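Local coordinates for putative GH105 family protein (Salmonella enterica subsp. enterica serovar Paratyphi A, PDB 3QWT) that is of unknown function but, as a putative GH105 member with an alpha/alpha toroid fold, probably releases unsaturated uronic acid residues from the ends of oligosaccharides, at residues 296-301 against 370-375; 102-107 against 131-136; 193-198 against 242-247; 153-156 against 161-164; 74-79 against 90-95. All coordinates share one frame; numbering follows the deposited sequence.

Contact 1: 296-301 against 370-375; sequences ATAGFA and MLCLTE
The peptide carbonyl of A298, the flat group at this contact, lies against C372: its O is packed against CB of C372, 3.1 Å away, with no hydrogen bond. C372 is the residue of 370-375 that makes all the close contacts. Its CB also lies 3.7 Å from the CB of A301, one turn after A298, while its sulfur reaches sidelong to the methyl of A298, with SG and CB 3.8 Å apart. With chi1 at 67°, SG is tucked between the backbone N and the carbonyl carbon of C372, which keeps the thiol close to its own helix and turned toward A298. A298, A301 and C372 all have short side chains, so the two backbones come close: the CA atoms of A301 and C372 are 5.6 Å apart. I325 and I328 of helix 318-330 close over this small-residue seam. F300 leaves its helix on the side away from 370-375, and its ring meets W281 edge-to-face. No hydrogen bond crosses; the contact is apolar and fully buried. Close helix-to-helix packing through small residues here joins helix 294-309 to helix 363-377, two of the many helices that build the alpha/alpha toroid.

Contact 2: 102-107 against 131-136; sequences EGATTK and LPWLET
A104 and W133 bring a connecting loop of the alpha/alpha toroid against the start of a helix: the chain leaves helix 86-102, runs extended through 103-107 and passes beside the first turns of helix 131-143. G103 makes the exit from the helix. Its phi of 123° would drive a CB into the carbonyl O of E102, a collision that glycine avoids by having none. The next residue points its methyl at the indole, and A104 CB sits at the edge of the W133 ring, near its plane, 3.6 Å from CZ3. With chi1 -72° and chi2 97°, the six-membered part of the indole is presented to the loop. Elsewhere the ring stacks on F100 and meets F381 of a second subunit edge-to-face; A104 packs beside these rings, also touching F381 of the second subunit. The other point of contact is looser. K107 runs out extended, bends only at its last torsion and crosses T136 at about a right angle. Its ammonium is held by the carbonyl O of F381 of the second subunit and lies by W137 in a cation-pi pair, which leaves the aliphatic part of the chain to meet the threonine. T136 turns its hydroxyl back to the carbonyl O of P132, and its methyl faces outward, with CG2 4.0 Å from CE of K107.

Contact 3: 193-198 against 242-247; sequences EATYQF and PDFLEL
F198 lies beside F244 with the two ring planes almost parallel, 6° apart, but slid so far past each other that they barely overlap; their centroids are 4.9 Å apart. One side of each ring does the touching: CE1 of F198 comes 3.5 Å from CD2 of F244, and the side chains run past each other in opposite directions. F244 has the most surface buried here. Because CG is anti to its backbone N (chi1 -172°), the ring stretches away from its own helix toward helix 188-205. There its far end finds T195, which crosses it at about a right angle and brings OG1 to the ring edge, 3.7 Å from CZ. That hydroxyl bonds to the carbonyl O of V191, a turn earlier, so a threonine can sit in this apolar place with its polar atom satisfied within its own helix. A194 adds its methyl, CB 4.2 Å from CE1 of F244, and the short alanine lets the F244 ring lie close to the backbone of helix 188-205. L260 of helix 255-272 touches both rings, and A179 of helix 170-184 touches F244. E193 forms a salt bridge and Y196 a cation-pi pair with R258 of a third subunit. The axes of the two short segments approach to 12.3 Å and run roughly antiparallel at 145°, a wide spacing bridged by aromatic side chains, as suits helices packed side by side in an alpha/alpha toroid.

Contact 4: 153-156 against 161-164; sequences MQHI and ENHQ
Q154 plugs its side-chain amide into the backbone of 161-164, and this is the tight part of the contact. Its CG is anti to the backbone N (chi1 178°) and the chain stays extended beyond, long enough to reach from one arm of the loop to the other. OE1 accepts a hydrogen bond from the backbone N of Q164 at 2.9 Å, from above the plane of the amide carbonyl. NE2 donates to the carbonyl O of E161 at 3.1 Å, a bent bond that also comes from above that carbonyl's plane. Beside it N162 sends its amide the other way: ND2 meets the carbonyl O of H155 at 3.0 Å, almost in line with the C=O bond. H155 is the centre of an inverse gamma turn, and its own carbonyl O accepts from N162; its ring is committed elsewhere, to T170 and, at NE2, to a bound glycerol. CA of I156 adds a C-H contact to E161 O, 3.4 Å away. The looser side is wet. One water accepts from Q154 NE2 at 2.8 Å, donates to E161 OE1, and lies in the plane of the H163 ring, hydrogen-bonded to ND1. H163 is exposed, and E161 passes its other oxygen to S11 of a second subunit. Both NE2 bonds and the OE1 bond agree on a single orientation of the Q154 amide, so the loop is stapled by a glutamine and an asparagine satisfying peptide groups that form no regular sheet here.

Contact 5: 74-79 against 90-95; sequences YGMYHY and KIIDDW
M76 and I92 bury the most surface between these helices, followed by I91. M76, present as selenomethionine, leaves its helix with CG anti to its carbonyl carbon (chi1 -71°) and then runs fully extended, so that selenium is carried across to the neighbouring helix. There SE meets the CG2 methyl of I91 at 3.4 Å, a close approach, and CE touches the same methyl at 3.8 Å; the two side chains cross at about a right angle. A long, flexible, apolar chain suits a buried place touched by several apolar side chains, and M370, L37, V38 and W62 touch it from outside the segments. The helices are 67-83 and 86-102, joined by a very short turn into a helical hairpin within the alpha/alpha toroid; the short axes come within 10.1 Å, with 143° between their directions. I92 works in the other sense, reaching back from the second helix onto the backbone of the first. Its CD1 lies 3.8 Å from the CA of Y77 and 4.0 Å from the CB of M76, at the foot of both side chains. The same methyl is at the edge of the Y77 ring, near its plane, while that ring goes on to meet Y120. Branching at CB gives each isoleucine two arms: I91 uses the short one, CG2, and I92 the long one, ending in CD1. On the exposed flank of helix 86-102, K90 NZ forms a salt bridge with D94 OD2 at 2.9 Å, one turn along.

From the N terminus the contacts follow in series, with none nested or crossed. Contact 5 comes first and closes the short turn of a helical hairpin. Contact 2 then ties the loop leaving helix 86-102 to helix 131-143, around helix 114-125, and contact 4 closes a small irregular loop; both touch the second subunit. Contact 3 joins helix 188-205 to helix 231-248, and contact 1 makes the longest closure, bringing helix 294-309 to the C-terminal helix 363-377. Contact 3 meets contact 4 where Q197 reaches M153, and contact 5 where D243 reaches Y74. L371 packing on H78 joins contact 1 to contact 5, so late helices lie against early ones.

Contact 1: 296-301 against 370-375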
# COMPACT_ATOMS: atom_id res chain seq x y z
N ALA A 296 46.77 4.29 -3.23
CA ALA A 296 45.85 4.46 -4.35
C ALA A 296 45.62 3.10 -5.00
O ALA A 296 44.48 2.67 -5.20
CB ALA A 296 46.41 5.45 -5.36
N THR A 297 46.73 2.42 -5.32
CA THR A 297 46.68 1.07 -5.88
C THR A 297 45.76 0.15 -5.06
O THR A 297 44.99 -0.62 -5.62
CB THR A 297 48.11 0.45 -6.00
OG1 THR A 297 48.94 1.28 -6.83
CG2 THR A 297 48.04 -0.93 -6.62
N ALA A 298 45.83 0.24 -3.73
CA ALA A 298 45.01 -0.62 -2.88
C ALA A 298 43.52 -0.30 -3.02
O ALA A 298 42.68 -1.20 -3.05
CB ALA A 298 45.45 -0.52 -1.43
N GLY A 299 43.19 0.98 -3.10
CA GLY A 299 41.79 1.37 -3.20
C GLY A 299 41.25 0.86 -4.52
O GLY A 299 40.14 0.33 -4.60
N PHE A 300 42.07 1.02 -5.56
CA PHE A 300 41.74 0.55 -6.88
C PHE A 300 41.46 -0.94 -6.86
O PHE A 300 40.44 -1.40 -7.36
CB PHE A 300 42.88 0.86 -7.83
CG PHE A 300 43.00 2.31 -8.18
CD1 PHE A 300 41.87 3.12 -8.21
CD2 PHE A 300 44.23 2.87 -8.50
CE1 PHE A 300 41.98 4.46 -8.55
CE2 PHE A 300 44.34 4.20 -8.85
CZ PHE A 300 43.21 5.00 -8.87
N ALA A 301 42.36 -1.69 -6.25
CA ALA A 301 42.19 -3.13 -6.14
C ALA A 301 40.83 -3.42 -5.52
O ALA A 301 40.05 -4.20 -6.05
CB ALA A 301 43.30 -3.74 -5.31
N MSE A 370 44.08 -3.31 3.85
CA MSE A 370 43.19 -4.32 4.40
C MSE A 370 41.83 -4.30 3.73
O MSE A 370 41.17 -5.32 3.63
CB MSE A 370 43.13 -4.31 5.94
CG MSE A 370 42.61 -3.05 6.62
SE MSE A 370 43.10 -3.08 8.55
CE MSE A 370 44.66 -1.94 8.44
N LEU A 371 41.43 -3.13 3.25
CA LEU A 371 40.20 -3.04 2.47
C LEU A 371 40.29 -4.01 1.30
O LEU A 371 39.47 -4.92 1.17
CB LEU A 371 39.97 -1.61 1.95
CG LEU A 371 39.03 -0.66 2.69
CD1 LEU A 371 38.95 0.63 1.90
CD2 LEU A 371 37.63 -1.27 2.88
N CYS A 372 41.30 -3.81 0.44
CA CYS A 372 41.41 -4.60 -0.77
C CYS A 372 41.70 -6.06 -0.44
O CYS A 372 41.22 -6.96 -1.12
CB CYS A 372 42.48 -4.04 -1.72
SG CYS A 372 44.22 -4.14 -1.16
N LEU A 373 42.46 -6.29 0.63
CA LEU A 373 42.81 -7.66 0.97
C LEU A 373 41.59 -8.39 1.53
O LEU A 373 41.44 -9.60 1.34
CB LEU A 373 44.02 -7.72 1.92
CG LEU A 373 45.38 -7.32 1.34
CD1 LEU A 373 46.46 -7.32 2.42
CD2 LEU A 373 45.78 -8.23 0.20
N THR A 374 40.70 -7.65 2.19
CA THR A 374 39.48 -8.27 2.72
C THR A 374 38.50 -8.65 1.62
O THR A 374 37.88 -9.71 1.66
CB THR A 374 38.77 -7.37 3.72
OG1 THR A 374 39.63 -7.13 4.84
CG2 THR A 374 37.49 -8.03 4.20
N GLU A 375 38.36 -7.77 0.64
CA GLU A 375 37.54 -8.09 -0.51
C GLU A 375 38.15 -9.31 -1.24
O GLU A 375 37.43 -10.17 -1.74
CB GLU A 375 37.40 -6.86 -1.42
CG GLU A 375 36.66 -7.12 -2.74
CD GLU A 375 35.18 -7.49 -2.58
OE1 GLU A 375 34.52 -6.98 -1.67
OE2 GLU A 375 34.67 -8.29 -3.38

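Contact 2: 102-107 against 131-136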
# COMPACT_ATOMS: atom_id res chain seq x y z
N GLU A 102 38.30 12.31 25.32
CA GLU A 102 39.06 13.53 25.11
C GLU A 102 38.14 14.70 24.85
O GLU A 102 38.32 15.78 25.40
CB GLU A 102 40.02 13.38 23.94
CG GLU A 102 41.24 12.56 24.26
CD GLU A 102 41.92 12.07 23.00
OE1 GLU A 102 41.44 12.42 21.91
OE2 GLU A 102 42.93 11.35 23.11
N GLY A 103 37.14 14.48 24.01
CA GLY A 103 36.25 15.56 23.59
C GLY A 103 36.23 15.73 22.08
O GLY A 103 37.20 15.44 21.38
N ALA A 104 35.11 16.21 21.57
CA ALA A 104 34.94 16.33 20.12
C ALA A 104 35.97 17.27 19.51
O ALA A 104 36.23 18.34 20.04
CB ALA A 104 33.55 16.82 19.82
N THR A 105 36.54 16.87 18.38
CA THR A 105 37.29 17.81 17.56
C THR A 105 36.33 18.69 16.76
O THR A 105 35.11 18.49 16.80
CB THR A 105 38.20 17.10 16.55
OG1 THR A 105 39.01 18.08 15.89
CG2 THR A 105 37.37 16.36 15.51
N THR A 106 36.88 19.65 16.02
CA THR A 106 36.06 20.55 15.21
C THR A 106 35.57 19.87 13.93
O THR A 106 36.19 18.93 13.47
CB THR A 106 36.82 21.87 14.87
OG1 THR A 106 38.09 21.55 14.32
CG2 THR A 106 37.01 22.73 16.13
N LYS A 107 34.46 20.37 13.39
CA LYS A 107 33.80 19.73 12.25
C LYS A 107 34.28 20.24 10.89
O LYS A 107 34.37 21.44 10.66
CB LYS A 107 32.28 19.90 12.36
CG LYS A 107 31.66 19.25 13.60
CD LYS A 107 30.12 19.23 13.50
CE LYS A 107 29.48 18.71 14.78
NZ LYS A 107 29.62 19.70 15.90
N LEU A 131 24.20 7.93 19.46
CA LEU A 131 23.21 8.57 18.57
C LEU A 131 23.34 10.10 18.41
O LEU A 131 23.22 10.62 17.29
CB LEU A 131 21.78 8.18 18.94
CG LEU A 131 20.67 8.80 18.08
CD1 LEU A 131 20.82 8.38 16.61
CD2 LEU A 131 19.29 8.41 18.64
N PRO A 132 23.60 10.84 19.51
CA PRO A 132 23.81 12.29 19.37
C PRO A 132 25.06 12.62 18.54
O PRO A 132 25.04 13.62 17.84
CB PRO A 132 24.00 12.79 20.81
CG PRO A 132 23.59 11.62 21.70
CD PRO A 132 23.79 10.37 20.90
N TRP A 133 26.11 11.80 18.62
CA TRP A 133 27.26 11.99 17.73
C TRP A 133 26.82 11.98 16.27
O TRP A 133 27.09 12.93 15.53
CB TRP A 133 28.33 10.92 17.95
CG TRP A 133 29.04 11.11 19.22
CD1 TRP A 133 28.78 10.50 20.41
CD2 TRP A 133 30.10 12.03 19.47
NE1 TRP A 133 29.62 10.96 21.38
CE2 TRP A 133 30.44 11.91 20.83
CE3 TRP A 133 30.80 12.93 18.67
CZ2 TRP A 133 31.47 12.65 21.41
CZ3 TRP A 133 31.82 13.68 19.26
CH2 TRP A 133 32.14 13.53 20.61
N LEU A 134 26.12 10.91 15.90
CA LEU A 134 25.69 10.70 14.52
C LEU A 134 24.70 11.77 14.06
O LEU A 134 24.86 12.32 12.96
CB LEU A 134 25.07 9.32 14.35
CG LEU A 134 25.96 8.13 14.69
CD1 LEU A 134 25.12 6.88 14.76
CD2 LEU A 134 27.07 7.96 13.66
N GLU A 135 23.71 12.07 14.89
CA GLU A 135 22.74 13.10 14.54
C GLU A 135 23.41 14.46 14.42
O GLU A 135 23.15 15.21 13.49
CB GLU A 135 21.59 13.20 15.57
CG GLU A 135 20.72 11.98 15.64
CD GLU A 135 19.50 12.19 16.51
OE1 GLU A 135 19.59 12.99 17.47
OE2 GLU A 135 18.47 11.54 16.24
N THR A 136 24.25 14.79 15.38
CA THR A 136 24.82 16.12 15.37
C THR A 136 25.67 16.38 14.12
O THR A 136 25.50 17.40 13.46
CB THR A 136 25.60 16.40 16.62
OG1 THR A 136 24.77 16.13 17.76
CG2 THR A 136 26.04 17.85 16.63

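Contact 3: 193-198 against 242-247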
# COMPACT_ATOMS: atom_id res chain seq x y z
N GLU A 193 20.55 14.18 -0.46
CA GLU A 193 21.65 15.13 -0.48
C GLU A 193 22.90 14.43 -0.99
O GLU A 193 23.64 14.98 -1.81
CB GLU A 193 21.89 15.67 0.94
CG GLU A 193 23.12 16.55 1.05
CD GLU A 193 23.02 17.84 0.22
OE1 GLU A 193 24.08 18.46 -0.04
OE2 GLU A 193 21.90 18.25 -0.14
N ALA A 194 23.13 13.23 -0.50
CA ALA A 194 24.32 12.47 -0.86
C ALA A 194 24.40 12.17 -2.38
O ALA A 194 25.44 12.33 -3.01
CB ALA A 194 24.40 11.18 -0.04
N THR A 195 23.28 11.75 -2.95
CA THR A 195 23.17 11.49 -4.38
C THR A 195 23.41 12.73 -5.19
O THR A 195 24.13 12.71 -6.19
CB THR A 195 21.78 10.97 -4.71
OG1 THR A 195 21.55 9.81 -3.91
CG2 THR A 195 21.66 10.60 -6.21
N TYR A 196 22.79 13.83 -4.75
CA TYR A 196 23.03 15.09 -5.43
C TYR A 196 24.51 15.45 -5.40
O TYR A 196 25.09 15.84 -6.42
CB TYR A 196 22.18 16.22 -4.85
CG TYR A 196 22.48 17.56 -5.47
CD1 TYR A 196 21.95 17.90 -6.71
CD2 TYR A 196 23.31 18.47 -4.82
CE1 TYR A 196 22.22 19.12 -7.29
CE2 TYR A 196 23.58 19.72 -5.39
CZ TYR A 196 23.03 20.03 -6.63
OH TYR A 196 23.30 21.24 -7.22
N GLN A 197 25.15 15.29 -4.25
CA GLN A 197 26.57 15.61 -4.18
C GLN A 197 27.36 14.76 -5.21
O GLN A 197 28.27 15.27 -5.87
CB GLN A 197 27.11 15.46 -2.76
CG GLN A 197 26.63 16.57 -1.81
CD GLN A 197 27.01 17.96 -2.31
OE1 GLN A 197 28.07 18.14 -2.93
NE2 GLN A 197 26.14 18.94 -2.06
N PHE A 198 27.00 13.48 -5.35
CA PHE A 198 27.68 12.62 -6.30
C PHE A 198 27.59 13.21 -7.70
O PHE A 198 28.62 13.43 -8.34
CB PHE A 198 27.06 11.23 -6.29
CG PHE A 198 28.04 10.13 -6.18
CD1 PHE A 198 28.29 9.53 -4.96
CD2 PHE A 198 28.73 9.68 -7.30
CE1 PHE A 198 29.19 8.49 -4.85
CE2 PHE A 198 29.64 8.65 -7.20
CZ PHE A 198 29.87 8.06 -5.97
N PRO A 242 31.11 1.84 -5.53
CA PRO A 242 30.56 0.51 -5.27
C PRO A 242 29.91 0.46 -3.91
O PRO A 242 28.85 -0.16 -3.76
CB PRO A 242 31.80 -0.39 -5.31
CG PRO A 242 32.74 0.34 -6.18
CD PRO A 242 32.54 1.78 -5.84
N ASP A 243 30.51 1.11 -2.92
CA ASP A 243 29.92 1.10 -1.58
C ASP A 243 28.63 1.89 -1.54
O ASP A 243 27.66 1.49 -0.90
CB ASP A 243 30.92 1.59 -0.54
CG ASP A 243 31.97 0.54 -0.21
OD1 ASP A 243 32.06 -0.48 -0.93
OD2 ASP A 243 32.71 0.74 0.76
N PHE A 244 28.61 3.01 -2.26
CA PHE A 244 27.43 3.84 -2.35
C PHE A 244 26.30 3.06 -3.05
O PHE A 244 25.16 3.02 -2.58
CB PHE A 244 27.77 5.14 -3.07
CG PHE A 244 26.68 6.16 -3.06
CD1 PHE A 244 26.08 6.53 -1.89
CD2 PHE A 244 26.26 6.75 -4.24
CE1 PHE A 244 25.08 7.46 -1.88
CE2 PHE A 244 25.26 7.67 -4.24
CZ PHE A 244 24.67 8.04 -3.06
N LEU A 245 26.63 2.41 -4.16
CA LEU A 245 25.64 1.65 -4.91
C LEU A 245 25.02 0.56 -4.05
O LEU A 245 23.82 0.27 -4.13
CB LEU A 245 26.27 1.01 -6.13
CG LEU A 245 26.52 1.94 -7.30
CD1 LEU A 245 27.16 1.15 -8.43
CD2 LEU A 245 25.23 2.60 -7.74
N GLU A 246 25.86 -0.07 -3.24
CA GLU A 246 25.39 -1.16 -2.41
C GLU A 246 24.45 -0.61 -1.34
O GLU A 246 23.42 -1.22 -1.06
CB GLU A 246 26.59 -1.88 -1.79
CG GLU A 246 26.23 -2.97 -0.81
CD GLU A 246 27.48 -3.68 -0.28
OE1 GLU A 246 27.73 -4.81 -0.71
OE2 GLU A 246 28.21 -3.07 0.53
N LEU A 247 24.83 0.52 -0.75
CA LEU A 247 23.94 1.28 0.11
C LEU A 247 22.60 1.58 -0.56
O LEU A 247 21.55 1.37 0.04
CB LEU A 247 24.59 2.58 0.58
CG LEU A 247 25.15 2.55 2.00
CD1 LEU A 247 25.86 3.86 2.31
CD2 LEU A 247 24.05 2.27 3.01

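Contact 4: 153-156 against 161-164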
# COMPACT_ATOMS: atom_id res chain seq x y z
N MSE A 153 29.23 20.60 -1.92
CA MSE A 153 29.93 20.54 -0.64
C MSE A 153 31.34 21.11 -0.78
O MSE A 153 32.12 20.68 -1.64
CB MSE A 153 29.97 19.12 -0.11
CG MSE A 153 28.60 18.66 0.36
SE MSE A 153 28.75 17.03 1.37
CE MSE A 153 27.07 17.11 2.36
N GLN A 154 31.67 22.09 0.05
CA GLN A 154 32.97 22.72 -0.04
C GLN A 154 33.97 21.88 0.74
O GLN A 154 33.70 21.51 1.88
CB GLN A 154 32.91 24.15 0.50
CG GLN A 154 34.25 24.87 0.49
CD GLN A 154 34.09 26.32 0.82
OE1 GLN A 154 33.38 27.07 0.12
NE2 GLN A 154 34.72 26.75 1.91
N HIS A 155 35.10 21.56 0.12
CA HIS A 155 36.09 20.73 0.80
C HIS A 155 36.80 21.52 1.90
O HIS A 155 38.00 21.80 1.79
CB HIS A 155 37.10 20.13 -0.18
CG HIS A 155 37.96 19.06 0.42
ND1 HIS A 155 37.54 17.75 0.52
CD2 HIS A 155 39.19 19.10 0.98
CE1 HIS A 155 38.49 17.03 1.10
NE2 HIS A 155 39.50 17.83 1.38
N ILE A 156 36.06 21.88 2.96
CA ILE A 156 36.65 22.59 4.08
C ILE A 156 37.33 21.64 5.07
O ILE A 156 36.80 20.60 5.44
CB ILE A 156 35.64 23.49 4.82
CG1 ILE A 156 36.35 24.30 5.90
CG2 ILE A 156 34.55 22.66 5.45
CD1 ILE A 156 35.43 25.24 6.66
N GLU A 161 40.00 26.92 4.66
CA GLU A 161 38.64 27.07 4.17
C GLU A 161 38.46 26.37 2.82
O GLU A 161 37.50 25.59 2.64
CB GLU A 161 38.26 28.54 4.04
CG GLU A 161 37.87 29.18 5.35
CD GLU A 161 37.23 30.55 5.16
OE1 GLU A 161 36.77 30.84 4.04
OE2 GLU A 161 37.20 31.32 6.15
N ASN A 162 39.39 26.64 1.89
CA ASN A 162 39.27 26.18 0.51
C ASN A 162 37.98 26.70 -0.11
O ASN A 162 37.21 25.95 -0.72
CB ASN A 162 39.34 24.66 0.44
CG ASN A 162 40.68 24.13 0.89
OD1 ASN A 162 41.72 24.67 0.52
ND2 ASN A 162 40.66 23.09 1.71
N HIS A 163 37.77 27.99 0.04
CA HIS A 163 36.59 28.64 -0.51
C HIS A 163 36.29 28.14 -1.92
O HIS A 163 37.19 27.99 -2.76
CB HIS A 163 36.78 30.15 -0.51
CG HIS A 163 35.52 30.91 -0.71
ND1 HIS A 163 34.45 30.82 0.16
CD2 HIS A 163 35.12 31.75 -1.70
CE1 HIS A 163 33.46 31.58 -0.27
NE2 HIS A 163 33.85 32.15 -1.40
N GLN A 164 35.02 27.84 -2.17
CA GLN A 164 34.54 27.51 -3.51
C GLN A 164 35.13 26.25 -4.15
O GLN A 164 34.90 26.01 -5.33
CB GLN A 164 34.75 28.70 -4.45
CG GLN A 164 33.87 29.89 -4.16
CD GLN A 164 32.43 29.67 -4.62
OE1 GLN A 164 31.88 28.58 -4.47
NE2 GLN A 164 31.84 30.71 -5.18
O HOH W 1 34.62 29.47 2.62

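Contact 5: 74-79 against 90-95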
# COMPACT_ATOMS: atom_id res chain seq x y z
N TYR A 74 37.49 2.24 8.81
CA TYR A 74 36.60 1.60 7.83
C TYR A 74 37.22 0.30 7.32
O TYR A 74 36.56 -0.74 7.25
CB TYR A 74 36.32 2.57 6.69
CG TYR A 74 35.21 2.17 5.76
CD1 TYR A 74 33.99 1.74 6.25
CD2 TYR A 74 35.37 2.26 4.38
CE1 TYR A 74 32.96 1.40 5.40
CE2 TYR A 74 34.36 1.92 3.52
CZ TYR A 74 33.15 1.49 4.04
OH TYR A 74 32.12 1.15 3.18
N GLY A 75 38.51 0.35 7.00
CA GLY A 75 39.22 -0.84 6.59
C GLY A 75 39.14 -1.93 7.65
O GLY A 75 38.83 -3.08 7.36
N MSE A 76 39.41 -1.55 8.90
CA MSE A 76 39.23 -2.46 10.03
C MSE A 76 37.81 -2.99 10.09
O MSE A 76 37.59 -4.20 10.28
CB MSE A 76 39.57 -1.76 11.34
CG MSE A 76 41.04 -1.48 11.54
SE MSE A 76 41.39 -0.66 13.29
CE MSE A 76 43.29 -0.29 13.06
N TYR A 77 36.83 -2.10 9.95
CA TYR A 77 35.44 -2.51 10.08
C TYR A 77 35.15 -3.60 9.07
O TYR A 77 34.58 -4.64 9.40
CB TYR A 77 34.44 -1.36 9.92
CG TYR A 77 33.04 -1.88 10.06
CD1 TYR A 77 32.55 -2.25 11.31
CD2 TYR A 77 32.22 -2.09 8.95
CE1 TYR A 77 31.28 -2.78 11.46
CE2 TYR A 77 30.94 -2.62 9.09
CZ TYR A 77 30.48 -2.96 10.36
OH TYR A 77 29.23 -3.49 10.53
N HIS A 78 35.57 -3.37 7.83
CA HIS A 78 35.39 -4.35 6.76
C HIS A 78 35.84 -5.75 7.18
O HIS A 78 35.06 -6.71 7.13
CB HIS A 78 36.10 -3.90 5.46
CG HIS A 78 35.22 -3.08 4.57
ND1 HIS A 78 34.57 -3.61 3.48
CD2 HIS A 78 34.82 -1.79 4.65
CE1 HIS A 78 33.83 -2.68 2.90
NE2 HIS A 78 33.97 -1.56 3.60
N TYR A 79 37.09 -5.87 7.62
CA TYR A 79 37.55 -7.13 8.14
C TYR A 79 36.63 -7.66 9.25
O TYR A 79 36.20 -8.82 9.21
CB TYR A 79 38.99 -7.05 8.63
CG TYR A 79 39.60 -8.43 8.86
CD1 TYR A 79 39.97 -9.23 7.78
CD2 TYR A 79 39.80 -8.93 10.14
CE1 TYR A 79 40.52 -10.48 7.97
CE2 TYR A 79 40.35 -10.18 10.34
CZ TYR A 79 40.71 -10.96 9.25
OH TYR A 79 41.25 -12.21 9.42
N LYS A 90 37.47 -4.51 19.17
CA LYS A 90 37.99 -3.78 20.32
C LYS A 90 38.79 -2.56 19.89
O LYS A 90 38.60 -1.47 20.44
CB LYS A 90 38.81 -4.69 21.23
CG LYS A 90 39.65 -3.95 22.26
CD LYS A 90 39.46 -4.52 23.67
CE LYS A 90 40.14 -3.65 24.71
NZ LYS A 90 41.58 -3.44 24.37
N ILE A 91 39.65 -2.71 18.90
CA ILE A 91 40.44 -1.58 18.40
C ILE A 91 39.54 -0.43 17.94
O ILE A 91 39.79 0.74 18.23
CB ILE A 91 41.40 -2.02 17.26
CG1 ILE A 91 42.50 -2.93 17.80
CG2 ILE A 91 42.02 -0.81 16.59
CD1 ILE A 91 43.39 -3.55 16.71
N ILE A 92 38.47 -0.76 17.22
CA ILE A 92 37.52 0.25 16.77
C ILE A 92 36.81 0.95 17.92
O ILE A 92 36.84 2.19 18.04
CB ILE A 92 36.47 -0.37 15.85
CG1 ILE A 92 37.11 -0.75 14.52
CG2 ILE A 92 35.28 0.57 15.66
CD1 ILE A 92 36.31 -1.78 13.74
N ASP A 93 36.17 0.16 18.78
CA ASP A 93 35.45 0.73 19.91
C ASP A 93 36.37 1.55 20.82
O ASP A 93 35.99 2.63 21.29
CB ASP A 93 34.71 -0.35 20.69
CG ASP A 93 33.61 -1.01 19.88
OD1 ASP A 93 33.32 -0.55 18.74
OD2 ASP A 93 33.03 -2.01 20.37
N ASP A 94 37.59 1.06 21.03
CA ASP A 94 38.57 1.78 21.84
C ASP A 94 38.91 3.14 21.23
O ASP A 94 38.95 4.14 21.94
CB ASP A 94 39.85 0.96 22.04
CG ASP A 94 39.65 -0.19 23.01
OD1 ASP A 94 38.63 -0.22 23.73
OD2 ASP A 94 40.54 -1.07 23.05
N TRP A 95 39.17 3.19 19.92
CA TRP A 95 39.47 4.47 19.31
C TRP A 95 38.35 5.46 19.58
O TRP A 95 38.61 6.61 19.95
CB TRP A 95 39.66 4.33 17.80
CG TRP A 95 40.17 5.58 17.15
CD1 TRP A 95 41.49 5.91 16.92
CD2 TRP A 95 39.40 6.68 16.65
NE1 TRP A 95 41.57 7.12 16.31
CE2 TRP A 95 40.31 7.63 16.13
CE3 TRP A 95 38.02 6.96 16.58
CZ2 TRP A 95 39.90 8.83 15.54
CZ3 TRP A 95 37.61 8.16 16.00
CH2 TRP A 95 38.55 9.08 15.48